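CYTH domain-containing protein (Pyrococcus horikoshii, PDB 2EEN) is of unknown function but, as a dimeric CYTH-family protein related to class IV adenylyl cyclases and triphosphatases, probably binds triphosphate-bearing ligands with metal ions. Local coordinates at residues R40-S43 against K44-E47; D88-K91 against Y92-L95; E94-R98 against L99-E103; V150-L153 against E154-R158; R168-L171 against E172-L175. All blocks are in the same frame, centred on the assembly; numbering follows the deposited sequence.

Interaction 1 (R40-S43 against K44-E47); sequences RDFS and KTDE
Arg40 and Glu47 clasp each other across the turn that contains the short helix 42-45. The guanidinium offers its NE side: Arg40 NE gives to Glu47 OE1 at 2.8 Å and Arg40 NH2 to Glu47 OE2 at 2.8 Å, both oxygens being met on the syn side. The two flat groups are only 9° from parallel. On its anti lone pair Glu47 OE1 takes a further bond from Thr45 OG1 at 2.6 Å, while the Tyr66 hydroxyl bonds to OE2. Next to this clasp the packing is tight. The buried Phe42 ring brings CD1 to 3.4 Å from Glu47 CB, and Phe42 O accepts from Glu47 N at 3.1 Å, closing the turn just after Asp46 leaves the helix with positive phi.

The side facing solvent is looser. Asp41 caps the helix start, its OD1 taking Ser43 N at 3.0 Å from above the carboxylate plane. Lys44 CG, turned beside its own backbone N (chi1 -70°), lies along that carboxylate, yet Lys44 NZ stays 4.7 Å from Asp41 OD2, a charge attraction at most.

Cutting Glu47 back to an alanine would probably leave Arg40 NE without its mate, NH2 with one partner fewer and the Thr45 hydroxyl free to turn. Arg40 NH2 also hydrogen-bonds to Arg98 O of the second subunit, on whose Leu99 Phe42 packs. Held through both oxygens by three residues of its own chain, the Glu47 carboxylate can hardly rotate, and it fixes in turn the arginine that reaches across the dimer interface.

Interaction 2 (D88-K91 against Y92-L95); sequences DVDK and YFEL
Val89 and Phe93 lie side by side, one helical turn apart, with Val89 CG1 3.4 Å from Phe93 CE2. Asp90 CA sits at the edge of the phenyl ring, near its plane, and the ring's CD2 comes to 3.3 Å from Val89 O. The Tyr92 ring is likewise met at its edge, by the carbonyl oxygens of Asp88 and Val89; its CD1 is 3.4 Å from Asp88 O. Val89 CG1 swings to the carbonyl side of its own residue (chi1 -177°), which brings that methyl to the phenyl group. At Phe93, an alanine here would probably open a gap beside Val89 and cost the helix its packing on Ile33 and part of that on Tyr35.

Regular backbone bonds run underneath: Phe93 N to Val89 O at 3.2 Å, Glu94 N to Asp90 O at 2.9 Å, and Leu95 N to Lys91 O at 2.7 Å. On the outer side a water weakly links Asp90 O and Glu94 OE1. Asp88 holds the N-cap position without a capping bond from its side chain.

Phe93 joins helix 89-98 to Ile33 and Tyr35 of strand 23-36, whereas Tyr92 OH bonds to Tyr92 OH of the second subunit and Lys91 NZ to Glu82 O of that subunit.

Interaction 3 (E94-R98 against L99-E103); sequences ELLDR and LGFKE
Leu95 and Leu99 meet through their methyls, CD1 of Leu95 lying 3.7 Å from CD1 of Leu99, and Leu99 CG comes to 3.3 Å from Leu95 O. One residue on, Leu96 CB is 4.1 Å from Phe101 CB, and the Phe101 ring turns its edge, in plane, to Leu96 O. The third side-chain pair is polar. Lys102 leaves the strand pointing away from the helix, but bends at chi2 and again at chi4 (-109°), which returns NZ to the helix; there it bonds to Asp97 OD1 at 3.2 Å in a salt bridge, coming from above the carboxylate plane. A water ties the same Asp97 OD1 to Phe101 O. With its ammonium also close to Asp97 O, at the carboxyl end of the helix, Lys102 would probably be favoured by the helix dipole.

Behind these side chains lies the helix stop, which probably sets their positions. Gly100, with phi 98°, begins the departure, and two bonds run back into the last turn as a Schellman motif: Gly100 N to Asp97 O at 3.0 Å and Phe101 N to Leu96 O at 2.9 Å. Any CB at Gly100 would collide with the carbonyl oxygen of Leu99.

From here the chain enters strand 102-117, where Lys102 pairs by backbone bonds with Gln36. Leu96 and Phe101 pack on Tyr35 of strand 23-36 and Leu49 of strand 48-56, while Leu99 packs on Phe101 of the second subunit.

Interaction 4 (V150-L153 against E154-R158); sequences VEKL and EKILR
Glu154 touches Val150 one turn back: its CB lies 3.3 Å from Val150 O, which also accepts Glu154 N at 2.8 Å. A chi1 of -167° puts Glu154 CG beside the carbonyl carbon, and the rest of the chain runs out, extended, on the side of the helix that also carries Arg158. There Glu154 OE2 receives a weak bond from Arg158 NE at 3.3 Å, in the plane of the guanidinium and at its edge, a salt bridge between residues four apart. Both chains rest on Phe165.

Leu153 turns to the sheet. Its chi1 of -91° departs from a staggered value, which suggests some accommodation to its surroundings, since the side chain is buried on Ile136 and Leu6. Its carbonyl oxygen takes Leu157 N at 3.1 Å, and Leu157 CG lies 3.7 Å from Leu153 O.

Ile156 completes the set. The ethyl branch runs back along the preceding turn, CG1 reaching 3.4 Å from Lys152 O, which accepts Ile156 N at 3.2 Å. Its CD1 only just approaches CG of Lys152, and the ammonium of that lysine goes off to Glu117.

The pattern is that of an amphipathic helix laid on a sheet: in helix 146-160, Val150, Leu153, Ile156 and Leu157 press on strands 3-9 and 131-139, while Glu151 and Lys155 are exposed and Arg158, though exposed, lies along Phe165.

Interaction 5 (R168-L171 against E172-L175); sequences RSYL and ELLL
Glu172 and Ser169 grip each other in a capping box at the start of helix 170-176. Glu172 N gives to Ser169 OG at 3.1 Å. Glu172 CG lies beside the backbone N, and the extended chain carries OE1 to Ser169 N, which it accepts at 2.9 Å on its anti lone pair. Ser169 OG gives to Glu172 OE1 as well, at 3.2 Å, from 24° out of the carboxylate plane. The serine's chi1 of 60° sets OG between backbone N and carbonyl carbon, where it can serve both bonds.

Next comes Leu173. Its N bonds to Ser169 O at 3.0 Å, and its CD2 methyl lies over one face of the Arg168 guanidinium, 3.3 Å above that plane and offset toward the rim. The two side chains cross at about a right angle. Glu166 before the helix and Glu176 at its last residue both make salt bridges to this arginine.

Leu174 follows, its N giving to Tyr170 O at 2.8 Å and its CG resting near the same oxygen; Tyr170 itself sends OH to Asp125. Finally Leu175 bonds N to Leu171 O at 2.8 Å, while its CG is 4.0 Å from Leu171 CD1. Leu171, Leu174 and Leu175 lean on strand 102-117.

The chemistry splits in two. At the amino end, reciprocal bonds between a serine and a glutamate fix where the helix begins, and the carboxylate near that end is likely to be stabilised by it. Farther along, leucine branches take over and the backbone bonds carry the polar part; Arg168 and Tyr170, at the start, reach outside partners.

How the interactions relate
All five contacts are local, yet they fall into two groups. Interactions 1, 2 and 3 touch the second subunit: interaction 1 is a surface turn ruled by salt-bridge chemistry, while interactions 2 and 3, partly buried, share helix 89-98, beginning and ending it, with rings and leucines doing more of the packing. Interactions 4 and 5, also partly buried, lie away from the other chain, on successive helices 146-160 and 170-176, their centres 22 Å apart. Both press apolar side chains on strands 3-9 and 131-139; interaction 5 sits nearer the chain's centre. Caps differ too: interactions 1 and 5 have side-chain caps, whereas interaction 3 ends its helix through backbone bonds.

Interaction 1 (R40-S43 against K44-E47)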
# COMPACT_ATOMS: atom_id res chain seq x y z
N ARG A 40 -14.23 10.27 1.45
CA ARG A 40 -15.10 10.46 0.31
C ARG A 40 -15.82 9.18 -0.05
O ARG A 40 -15.39 8.09 0.32
CB ARG A 40 -14.30 10.99 -0.89
CG ARG A 40 -13.16 10.10 -1.35
CD ARG A 40 -12.46 10.73 -2.56
NE ARG A 40 -11.50 9.82 -3.18
CZ ARG A 40 -10.19 9.84 -2.97
NH1 ARG A 40 -9.64 10.73 -2.15
NH2 ARG A 40 -9.42 8.95 -3.58
N ASP A 41 -16.92 9.32 -0.77
CA ASP A 41 -17.72 8.17 -1.16
C ASP A 41 -17.26 7.66 -2.51
O ASP A 41 -17.55 8.27 -3.54
CB ASP A 41 -19.19 8.58 -1.24
CG ASP A 41 -20.11 7.39 -1.37
OD1 ASP A 41 -19.62 6.29 -1.69
OD2 ASP A 41 -21.34 7.55 -1.15
N PHE A 42 -16.53 6.55 -2.51
CA PHE A 42 -16.03 5.98 -3.75
C PHE A 42 -17.13 5.68 -4.74
O PHE A 42 -16.89 5.70 -5.94
CB PHE A 42 -15.26 4.69 -3.50
CG PHE A 42 -13.84 4.89 -3.05
CD1 PHE A 42 -13.16 6.06 -3.33
CD2 PHE A 42 -13.17 3.85 -2.41
CE1 PHE A 42 -11.81 6.21 -2.99
CE2 PHE A 42 -11.83 3.99 -2.05
CZ PHE A 42 -11.15 5.17 -2.35
N SER A 43 -18.33 5.40 -4.25
CA SER A 43 -19.43 5.10 -5.16
C SER A 43 -19.84 6.34 -5.95
O SER A 43 -20.43 6.23 -7.02
CB SER A 43 -20.62 4.52 -4.39
OG SER A 43 -21.15 5.44 -3.46
N LYS A 44 -19.52 7.52 -5.42
CA LYS A 44 -19.85 8.78 -6.08
C LYS A 44 -18.72 9.25 -6.99
O LYS A 44 -18.95 9.97 -7.97
CB LYS A 44 -20.14 9.87 -5.05
CG LYS A 44 -21.44 9.67 -4.28
CD LYS A 44 -22.64 9.76 -5.20
CE LYS A 44 -23.94 9.60 -4.42
NZ LYS A 44 -24.05 10.63 -3.35
N THR A 45 -17.49 8.84 -6.68
CA THR A 45 -16.33 9.24 -7.47
C THR A 45 -15.88 8.13 -8.43
O THR A 45 -14.96 8.32 -9.22
CB THR A 45 -15.16 9.61 -6.56
OG1 THR A 45 -14.83 8.48 -5.74
CG2 THR A 45 -15.53 10.79 -5.67
N ASP A 46 -16.56 6.99 -8.35
CA ASP A 46 -16.29 5.84 -9.20
C ASP A 46 -14.88 5.30 -9.03
O ASP A 46 -14.21 4.92 -9.99
CB ASP A 46 -16.56 6.18 -10.66
CG ASP A 46 -16.62 4.95 -11.55
OD1 ASP A 46 -16.98 3.86 -11.04
OD2 ASP A 46 -16.32 5.06 -12.75
N GLU A 47 -14.43 5.27 -7.78
CA GLU A 47 -13.10 4.76 -7.47
C GLU A 47 -13.27 3.46 -6.70
O GLU A 47 -14.36 3.12 -6.25
CB GLU A 47 -12.36 5.75 -6.60
CG GLU A 47 -12.01 7.03 -7.28
CD GLU A 47 -11.46 8.03 -6.28
OE1 GLU A 47 -12.27 8.69 -5.60
OE2 GLU A 47 -10.23 8.13 -6.17

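Interaction 2 (D88-K91 against Y92-L95)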
# COMPACT_ATOMS: atom_id res chain seq x y z
N ASP A 88 3.21 -10.31 5.12
CA ASP A 88 2.44 -9.56 6.10
C ASP A 88 1.09 -9.07 5.59
O ASP A 88 0.74 -7.90 5.77
CB ASP A 88 3.26 -8.35 6.58
CG ASP A 88 4.58 -8.75 7.19
OD1 ASP A 88 4.59 -9.66 8.05
OD2 ASP A 88 5.61 -8.14 6.82
N VAL A 89 0.33 -9.96 4.97
CA VAL A 89 -0.98 -9.60 4.45
C VAL A 89 -1.84 -8.99 5.55
O VAL A 89 -2.54 -8.00 5.34
CB VAL A 89 -1.72 -10.83 3.89
CG1 VAL A 89 -3.04 -10.40 3.28
CG2 VAL A 89 -0.85 -11.53 2.86
N ASP A 90 -1.78 -9.58 6.74
CA ASP A 90 -2.57 -9.08 7.86
C ASP A 90 -2.24 -7.65 8.22
O ASP A 90 -3.10 -6.90 8.67
CB ASP A 90 -2.40 -9.99 9.08
CG ASP A 90 -3.01 -11.36 8.87
OD1 ASP A 90 -3.98 -11.45 8.08
OD2 ASP A 90 -2.55 -12.33 9.50
N LYS A 91 -0.98 -7.25 8.02
CA LYS A 91 -0.59 -5.88 8.33
C LYS A 91 -1.26 -4.91 7.38
O LYS A 91 -1.64 -3.80 7.78
CB LYS A 91 0.92 -5.73 8.26
CG LYS A 91 1.63 -6.53 9.33
CD LYS A 91 3.10 -6.16 9.40
CE LYS A 91 3.76 -6.80 10.60
NZ LYS A 91 5.17 -6.35 10.74
N TYR A 92 -1.41 -5.30 6.11
CA TYR A 92 -2.07 -4.42 5.16
C TYR A 92 -3.53 -4.25 5.56
O TYR A 92 -4.08 -3.16 5.49
CB TYR A 92 -1.95 -4.97 3.73
CG TYR A 92 -0.60 -4.73 3.10
CD1 TYR A 92 0.48 -5.59 3.34
CD2 TYR A 92 -0.38 -3.62 2.28
CE1 TYR A 92 1.73 -5.35 2.77
CE2 TYR A 92 0.86 -3.38 1.70
CZ TYR A 92 1.91 -4.24 1.95
OH TYR A 92 3.15 -4.00 1.38
N PHE A 93 -4.16 -5.34 5.99
CA PHE A 93 -5.55 -5.27 6.43
C PHE A 93 -5.65 -4.32 7.63
O PHE A 93 -6.56 -3.50 7.72
CB PHE A 93 -6.07 -6.65 6.84
CG PHE A 93 -6.42 -7.52 5.68
CD1 PHE A 93 -7.38 -7.12 4.75
CD2 PHE A 93 -5.80 -8.75 5.51
CE1 PHE A 93 -7.71 -7.93 3.67
CE2 PHE A 93 -6.12 -9.57 4.43
CZ PHE A 93 -7.08 -9.16 3.51
N GLU A 94 -4.70 -4.45 8.55
CA GLU A 94 -4.69 -3.62 9.74
C GLU A 94 -4.42 -2.15 9.40
O GLU A 94 -5.05 -1.25 9.95
CB GLU A 94 -3.64 -4.14 10.73
CG GLU A 94 -3.64 -3.45 12.08
CD GLU A 94 -2.64 -4.08 13.04
OE1 GLU A 94 -1.47 -4.27 12.65
OE2 GLU A 94 -3.03 -4.37 14.19
N LEU A 95 -3.50 -1.92 8.47
CA LEU A 95 -3.15 -0.57 8.06
C LEU A 95 -4.37 0.14 7.47
O LEU A 95 -4.69 1.28 7.84
CB LEU A 95 -2.03 -0.60 7.02
CG LEU A 95 -1.64 0.76 6.44
CD1 LEU A 95 -1.29 1.71 7.57
CD2 LEU A 95 -0.45 0.59 5.50
O HOH W 1 -1.81 -7.11 11.88

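Interaction 3 (E94-R98 against L99-E103)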
# COMPACT_ATOMS: atom_id res chain seq x y z
N GLU A 94 -4.70 -4.45 8.55
CA GLU A 94 -4.69 -3.62 9.74
C GLU A 94 -4.42 -2.15 9.40
O GLU A 94 -5.05 -1.25 9.95
CB GLU A 94 -3.64 -4.14 10.73
CG GLU A 94 -3.64 -3.45 12.08
CD GLU A 94 -2.64 -4.08 13.04
OE1 GLU A 94 -1.47 -4.27 12.65
OE2 GLU A 94 -3.03 -4.37 14.19
N LEU A 95 -3.50 -1.92 8.47
CA LEU A 95 -3.15 -0.57 8.06
C LEU A 95 -4.37 0.14 7.47
O LEU A 95 -4.69 1.28 7.84
CB LEU A 95 -2.03 -0.60 7.02
CG LEU A 95 -1.64 0.76 6.44
CD1 LEU A 95 -1.29 1.71 7.57
CD2 LEU A 95 -0.45 0.59 5.50
N LEU A 96 -5.05 -0.52 6.55
CA LEU A 96 -6.23 0.07 5.95
C LEU A 96 -7.28 0.40 7.01
O LEU A 96 -7.86 1.47 7.00
CB LEU A 96 -6.82 -0.88 4.90
CG LEU A 96 -6.01 -1.02 3.61
CD1 LEU A 96 -6.74 -1.93 2.64
CD2 LEU A 96 -5.80 0.35 2.98
N ASP A 97 -7.49 -0.52 7.95
CA ASP A 97 -8.47 -0.29 9.01
C ASP A 97 -8.11 0.93 9.84
O ASP A 97 -8.96 1.79 10.10
CB ASP A 97 -8.57 -1.53 9.91
CG ASP A 97 -9.76 -1.48 10.84
OD1 ASP A 97 -10.90 -1.37 10.33
OD2 ASP A 97 -9.56 -1.55 12.07
N ARG A 98 -6.85 1.02 10.26
CA ARG A 98 -6.38 2.14 11.06
C ARG A 98 -6.51 3.46 10.33
O ARG A 98 -6.79 4.49 10.94
CB ARG A 98 -4.92 1.91 11.47
CG ARG A 98 -4.72 0.78 12.47
CD ARG A 98 -5.34 1.10 13.82
NE ARG A 98 -5.11 0.04 14.79
CZ ARG A 98 -5.46 0.11 16.07
NH1 ARG A 98 -6.05 1.20 16.54
NH2 ARG A 98 -5.21 -0.91 16.88
N LEU A 99 -6.30 3.44 9.01
CA LEU A 99 -6.41 4.65 8.22
C LEU A 99 -7.86 5.04 7.94
O LEU A 99 -8.13 6.08 7.36
CB LEU A 99 -5.63 4.50 6.91
CG LEU A 99 -4.12 4.41 7.11
CD1 LEU A 99 -3.44 4.18 5.77
CD2 LEU A 99 -3.60 5.69 7.74
N GLY A 100 -8.80 4.20 8.36
CA GLY A 100 -10.20 4.54 8.17
C GLY A 100 -10.89 3.92 6.97
O GLY A 100 -12.03 4.28 6.67
N PHE A 101 -10.20 3.03 6.28
CA PHE A 101 -10.80 2.35 5.13
C PHE A 101 -11.54 1.17 5.69
O PHE A 101 -10.95 0.27 6.29
CB PHE A 101 -9.72 1.89 4.15
CG PHE A 101 -9.04 3.00 3.45
CD1 PHE A 101 -8.02 3.72 4.07
CD2 PHE A 101 -9.46 3.40 2.18
CE1 PHE A 101 -7.43 4.81 3.45
CE2 PHE A 101 -8.87 4.49 1.55
CZ PHE A 101 -7.86 5.20 2.18
N LYS A 102 -12.85 1.17 5.48
CA LYS A 102 -13.69 0.11 5.99
C LYS A 102 -14.18 -0.82 4.90
O LYS A 102 -14.53 -0.37 3.80
CB LYS A 102 -14.88 0.73 6.72
CG LYS A 102 -14.47 1.63 7.89
CD LYS A 102 -13.73 0.82 8.95
CE LYS A 102 -13.16 1.71 10.05
NZ LYS A 102 -11.67 1.73 9.91
N GLU A 103 -14.21 -2.10 5.21
CA GLU A 103 -14.66 -3.11 4.27
C GLU A 103 -16.11 -2.81 3.89
O GLU A 103 -16.95 -2.57 4.76
CB GLU A 103 -14.57 -4.50 4.88
CG GLU A 103 -15.00 -5.61 3.94
CD GLU A 103 -15.22 -6.94 4.65
OE1 GLU A 103 -14.37 -7.31 5.48
OE2 GLU A 103 -16.24 -7.60 4.37
O HOH W 2 -10.88 -2.03 7.61

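Interaction 4 (V150-L153 against E154-R158)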
# COMPACT_ATOMS: atom_id res chain seq x y z
N VAL A 150 -11.52 -1.85 -27.55
CA VAL A 150 -12.83 -2.23 -27.07
C VAL A 150 -13.60 -2.91 -28.19
O VAL A 150 -14.23 -3.95 -27.98
CB VAL A 150 -13.64 -1.01 -26.56
CG1 VAL A 150 -15.09 -1.41 -26.31
CG2 VAL A 150 -13.01 -0.48 -25.27
N GLU A 151 -13.55 -2.34 -29.39
CA GLU A 151 -14.25 -2.92 -30.53
C GLU A 151 -13.72 -4.32 -30.81
O GLU A 151 -14.49 -5.25 -31.07
CB GLU A 151 -14.06 -2.03 -31.76
CG GLU A 151 -14.52 -0.60 -31.55
CD GLU A 151 -14.40 0.25 -32.80
OE1 GLU A 151 -13.34 0.22 -33.46
OE2 GLU A 151 -15.38 0.96 -33.13
N LYS A 152 -12.41 -4.48 -30.74
CA LYS A 152 -11.78 -5.76 -30.99
C LYS A 152 -12.21 -6.80 -29.96
O LYS A 152 -12.58 -7.92 -30.30
CB LYS A 152 -10.26 -5.60 -30.95
CG LYS A 152 -9.49 -6.88 -31.09
CD LYS A 152 -8.03 -6.63 -30.83
CE LYS A 152 -7.23 -7.90 -31.00
NZ LYS A 152 -7.24 -8.37 -32.41
N LEU A 153 -12.18 -6.41 -28.69
CA LEU A 153 -12.56 -7.34 -27.63
C LEU A 153 -14.05 -7.64 -27.62
O LEU A 153 -14.46 -8.77 -27.35
CB LEU A 153 -12.12 -6.79 -26.27
CG LEU A 153 -10.72 -7.24 -25.81
CD1 LEU A 153 -9.70 -7.08 -26.93
CD2 LEU A 153 -10.32 -6.42 -24.59
N GLU A 154 -14.87 -6.64 -27.93
CA GLU A 154 -16.31 -6.86 -27.95
C GLU A 154 -16.61 -7.88 -29.04
O GLU A 154 -17.45 -8.75 -28.85
CB GLU A 154 -17.06 -5.56 -28.23
CG GLU A 154 -18.55 -5.68 -27.96
CD GLU A 154 -19.32 -4.43 -28.34
OE1 GLU A 154 -18.87 -3.32 -27.99
OE2 GLU A 154 -20.39 -4.56 -28.97
N LYS A 155 -15.92 -7.77 -30.17
CA LYS A 155 -16.14 -8.70 -31.27
C LYS A 155 -15.80 -10.13 -30.86
O LYS A 155 -16.55 -11.06 -31.15
CB LYS A 155 -15.30 -8.31 -32.49
CG LYS A 155 -15.45 -9.27 -33.66
CD LYS A 155 -14.80 -8.72 -34.93
CE LYS A 155 -15.23 -9.53 -36.14
NZ LYS A 155 -14.68 -8.97 -37.41
N ILE A 156 -14.68 -10.31 -30.17
CA ILE A 156 -14.27 -11.63 -29.71
C ILE A 156 -15.33 -12.25 -28.81
O ILE A 156 -15.69 -13.42 -28.97
CB ILE A 156 -12.92 -11.56 -28.97
CG1 ILE A 156 -11.81 -11.20 -29.96
CG2 ILE A 156 -12.62 -12.90 -28.31
CD1 ILE A 156 -10.50 -10.86 -29.30
N LEU A 157 -15.84 -11.48 -27.85
CA LEU A 157 -16.86 -11.99 -26.95
C LEU A 157 -18.18 -12.30 -27.66
O LEU A 157 -18.81 -13.32 -27.39
CB LEU A 157 -17.11 -11.01 -25.80
CG LEU A 157 -15.95 -10.96 -24.80
CD1 LEU A 157 -16.35 -10.10 -23.61
CD2 LEU A 157 -15.62 -12.38 -24.35
N ARG A 158 -18.59 -11.42 -28.56
CA ARG A 158 -19.84 -11.66 -29.27
C ARG A 158 -19.73 -12.90 -30.15
O ARG A 158 -20.70 -13.63 -30.33
CB ARG A 158 -20.23 -10.42 -30.10
CG ARG A 158 -20.82 -9.31 -29.24
CD ARG A 158 -21.41 -8.18 -30.06
NE ARG A 158 -22.23 -7.32 -29.21
CZ ARG A 158 -23.41 -7.67 -28.71
NH1 ARG A 158 -23.93 -8.86 -28.99
NH2 ARG A 158 -24.07 -6.84 -27.92

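Interaction 5 (R168-L171 against E172-L175)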
# COMPACT_ATOMS: atom_id res chain seq x y z
N ARG A 168 -20.88 -2.50 -14.97
CA ARG A 168 -20.88 -2.49 -13.51
C ARG A 168 -19.99 -3.61 -12.98
O ARG A 168 -19.99 -4.73 -13.47
CB ARG A 168 -22.31 -2.70 -13.01
CG ARG A 168 -23.19 -1.45 -13.09
CD ARG A 168 -24.64 -1.76 -12.70
NE ARG A 168 -25.14 -2.86 -13.52
CZ ARG A 168 -26.39 -3.33 -13.31
NH1 ARG A 168 -27.17 -2.81 -12.37
NH2 ARG A 168 -26.84 -4.33 -14.07
N SER A 169 -19.23 -3.26 -11.95
CA SER A 169 -18.32 -4.19 -11.31
C SER A 169 -19.13 -5.20 -10.52
O SER A 169 -20.30 -4.97 -10.20
CB SER A 169 -17.41 -3.44 -10.36
OG SER A 169 -18.17 -2.78 -9.36
N TYR A 170 -18.50 -6.32 -10.19
CA TYR A 170 -19.18 -7.33 -9.39
C TYR A 170 -19.58 -6.69 -8.07
O TYR A 170 -20.65 -6.98 -7.54
CB TYR A 170 -18.26 -8.52 -9.13
CG TYR A 170 -17.91 -9.29 -10.38
CD1 TYR A 170 -18.89 -9.67 -11.29
CD2 TYR A 170 -16.59 -9.65 -10.65
CE1 TYR A 170 -18.57 -10.39 -12.43
CE2 TYR A 170 -16.26 -10.37 -11.78
CZ TYR A 170 -17.25 -10.74 -12.67
OH TYR A 170 -16.92 -11.44 -13.80
N LEU A 171 -18.71 -5.82 -7.55
CA LEU A 171 -18.99 -5.14 -6.29
C LEU A 171 -20.30 -4.37 -6.40
O LEU A 171 -21.17 -4.49 -5.53
CB LEU A 171 -17.86 -4.17 -5.94
CG LEU A 171 -18.13 -3.27 -4.73
CD1 LEU A 171 -18.30 -4.12 -3.49
CD2 LEU A 171 -16.98 -2.28 -4.56
N GLU A 172 -20.43 -3.57 -7.45
CA GLU A 172 -21.64 -2.77 -7.64
C GLU A 172 -22.88 -3.65 -7.79
O GLU A 172 -23.95 -3.33 -7.26
CB GLU A 172 -21.50 -1.89 -8.88
CG GLU A 172 -20.51 -0.75 -8.70
CD GLU A 172 -20.29 0.04 -9.98
OE1 GLU A 172 -19.76 -0.54 -10.96
OE2 GLU A 172 -20.66 1.23 -10.01
N LEU A 173 -22.73 -4.74 -8.52
CA LEU A 173 -23.83 -5.66 -8.74
C LEU A 173 -24.24 -6.30 -7.42
O LEU A 173 -25.43 -6.44 -7.13
CB LEU A 173 -23.42 -6.75 -9.74
CG LEU A 173 -23.20 -6.22 -11.16
CD1 LEU A 173 -22.64 -7.33 -12.03
CD2 LEU A 173 -24.52 -5.71 -11.73
N LEU A 174 -23.26 -6.67 -6.60
CA LEU A 174 -23.59 -7.29 -5.33
C LEU A 174 -24.20 -6.27 -4.37
O LEU A 174 -25.10 -6.61 -3.61
CB LEU A 174 -22.35 -7.95 -4.71
CG LEU A 174 -21.97 -9.27 -5.39
CD1 LEU A 174 -20.51 -9.62 -5.09
CD2 LEU A 174 -22.91 -10.37 -4.92
N LEU A 175 -23.73 -5.03 -4.41
CA LEU A 175 -24.27 -4.01 -3.51
C LEU A 175 -25.73 -3.71 -3.80
O LEU A 175 -26.50 -3.38 -2.89
CB LEU A 175 -23.45 -2.72 -3.61
CG LEU A 175 -22.06 -2.81 -2.95
CD1 LEU A 175 -21.35 -1.47 -3.09
CD2 LEU A 175 -22.21 -3.19 -1.48